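Local coordinates for protein hypothetical sugar kinase (Cytophaga hutchinsonii, PDB 3R8E) that probably phosphorylates a sugar substrate, as a putative sugar kinase of the ROK family with a ribonuclease H-like fold, at residues L133-F138 with G300-E305. Sequence-based numbering, arbitrary orientation.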
# COMPACT_ATOMS: atom_id res chain seq x y z
N LEU A 133 -8.67 15.19 -1.15
CA LEU A 133 -8.32 16.48 -1.76
C LEU A 133 -9.12 17.63 -1.11
O LEU A 133 -8.58 18.72 -0.92
CB LEU A 133 -8.55 16.42 -3.28
CG LEU A 133 -7.96 17.57 -4.11
CD1 LEU A 133 -6.43 17.57 -4.06
CD2 LEU A 133 -8.43 17.49 -5.54
N GLY A 134 -10.37 17.35 -0.71
CA GLY A 134 -11.23 18.32 -0.02
C GLY A 134 -10.63 18.71 1.32
O GLY A 134 -10.56 19.90 1.65
N GLU A 135 -10.17 17.70 2.08
CA GLU A 135 -9.53 17.90 3.38
C GLU A 135 -8.22 18.65 3.21
O GLU A 135 -7.93 19.54 4.00
CB GLU A 135 -9.29 16.55 4.08
CG GLU A 135 -10.53 15.99 4.77
CD GLU A 135 -11.06 16.72 5.99
OE1 GLU A 135 -10.32 17.56 6.57
OE2 GLU A 135 -12.20 16.43 6.40
N TYR A 136 -7.47 18.34 2.14
CA TYR A 136 -6.20 18.99 1.82
C TYR A 136 -6.37 20.49 1.54
O TYR A 136 -5.54 21.28 1.97
CB TYR A 136 -5.54 18.29 0.62
CG TYR A 136 -4.24 18.91 0.18
CD1 TYR A 136 -3.05 18.67 0.87
CD2 TYR A 136 -4.18 19.75 -0.93
CE1 TYR A 136 -1.85 19.23 0.46
CE2 TYR A 136 -2.98 20.34 -1.34
CZ TYR A 136 -1.82 20.08 -0.64
OH TYR A 136 -0.63 20.65 -1.04
N TYR A 137 -7.44 20.88 0.84
CA TYR A 137 -7.61 22.30 0.52
C TYR A 137 -8.41 23.08 1.55
O TYR A 137 -8.18 24.29 1.68
CB TYR A 137 -8.30 22.48 -0.84
CG TYR A 137 -7.44 22.15 -2.04
CD1 TYR A 137 -6.14 22.65 -2.15
CD2 TYR A 137 -7.94 21.41 -3.11
CE1 TYR A 137 -5.34 22.37 -3.25
CE2 TYR A 137 -7.15 21.13 -4.23
CZ TYR A 137 -5.85 21.61 -4.29
OH TYR A 137 -5.07 21.33 -5.39
N PHE A 138 -9.38 22.44 2.24
CA PHE A 138 -10.29 23.21 3.09
C PHE A 138 -10.46 22.74 4.54
O PHE A 138 -11.10 23.45 5.32
CB PHE A 138 -11.68 23.22 2.42
CG PHE A 138 -11.71 23.60 0.96
CD1 PHE A 138 -11.52 24.92 0.56
CD2 PHE A 138 -11.92 22.64 -0.02
CE1 PHE A 138 -11.56 25.28 -0.79
CE2 PHE A 138 -11.95 22.99 -1.38
CZ PHE A 138 -11.77 24.31 -1.75
N GLY A 300 -5.99 12.30 13.57
CA GLY A 300 -6.93 13.41 13.70
C GLY A 300 -8.31 13.10 13.18
O GLY A 300 -8.51 12.10 12.48
N LYS A 301 -9.27 13.95 13.53
CA LYS A 301 -10.65 13.82 13.08
C LYS A 301 -10.82 14.63 11.80
O LYS A 301 -10.36 15.78 11.73
CB LYS A 301 -11.60 14.30 14.21
CG LYS A 301 -13.07 14.42 13.83
CD LYS A 301 -13.88 13.16 14.12
CE LYS A 301 -15.35 13.34 13.80
NZ LYS A 301 -15.61 13.38 12.34
N ALA A 302 -11.46 14.04 10.77
CA ALA A 302 -11.78 14.75 9.52
C ALA A 302 -12.99 15.62 9.82
O ALA A 302 -14.04 15.09 10.19
CB ALA A 302 -12.07 13.75 8.41
N THR A 303 -12.83 16.94 9.77
CA THR A 303 -13.90 17.87 10.18
C THR A 303 -14.85 18.28 9.06
O THR A 303 -15.92 18.82 9.37
CB THR A 303 -13.30 19.12 10.84
OG1 THR A 303 -12.62 19.90 9.85
CG2 THR A 303 -12.38 18.79 12.02
N LEU A 304 -14.51 18.02 7.78
CA LEU A 304 -15.40 18.40 6.68
C LEU A 304 -16.60 17.48 6.56
O LEU A 304 -17.60 17.85 5.92
CB LEU A 304 -14.64 18.46 5.35
CG LEU A 304 -13.54 19.52 5.23
CD1 LEU A 304 -12.91 19.44 3.89
CD2 LEU A 304 -14.08 20.94 5.44
N GLU A 305 -16.51 16.28 7.17
CA GLU A 305 -17.56 15.25 7.19
C GLU A 305 -18.00 14.89 5.76
O GLU A 305 -17.12 14.73 4.90
CB GLU A 305 -18.74 15.68 8.09
CG GLU A 305 -18.38 15.74 9.57
CD GLU A 305 -19.41 16.37 10.47
OE1 GLU A 305 -20.55 15.84 10.55
OE2 GLU A 305 -19.08 17.38 11.13
O HOH W 1 -10.48 18.52 9.01
O HOH W 2 -14.02 14.55 5.72
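E135 and L304 extend their side chains toward each other across the contact, and each turns its CG away from its own carbonyl carbon, to the side of its backbone N. A bend at chi2 (-68°) swings the carboxylate of E135 off the helix and over to the turn that follows strand 298-301. There OE2 accepts the backbone N-H of L304 at 3.1 Å, on its syn side and 24° out of the carboxylate plane; the N-H...O angle is 156°. Water carries the rest of the polar link. One molecule donates to E135 OE1 at 2.6 Å and accepts from T303 N; a second donates both to E135 OE2 and to E305 O, so each carboxylate oxygen has a water of its own. Carbon closes in as well, with A302 CB 3.4 Å from E135 OE2 and L304 CG 3.8 Å from E135 CD. In the ribonuclease H-like fold of this ROK protein, strand 298-301 is an outer strand of the five-stranded sheet in this chain, and the contact joins the loop leaving it to the C-terminal end of helix 127-138. Without the carboxylate, as with an alanine here, the N-H of L304 would probably lose its acceptor and both waters their carboxylate partner. Beyond the carboxylate, L304 forks against the last turn of the helix: CD1 meets the helix backbone at the glycine, 3.3 Å from G134 O, while CD2 lies 3.9 Å from F138 O. CD1 also meets F138 CB at 4.2 Å, and L311 of helix 308-318 touches the side chains of both F138 and L304.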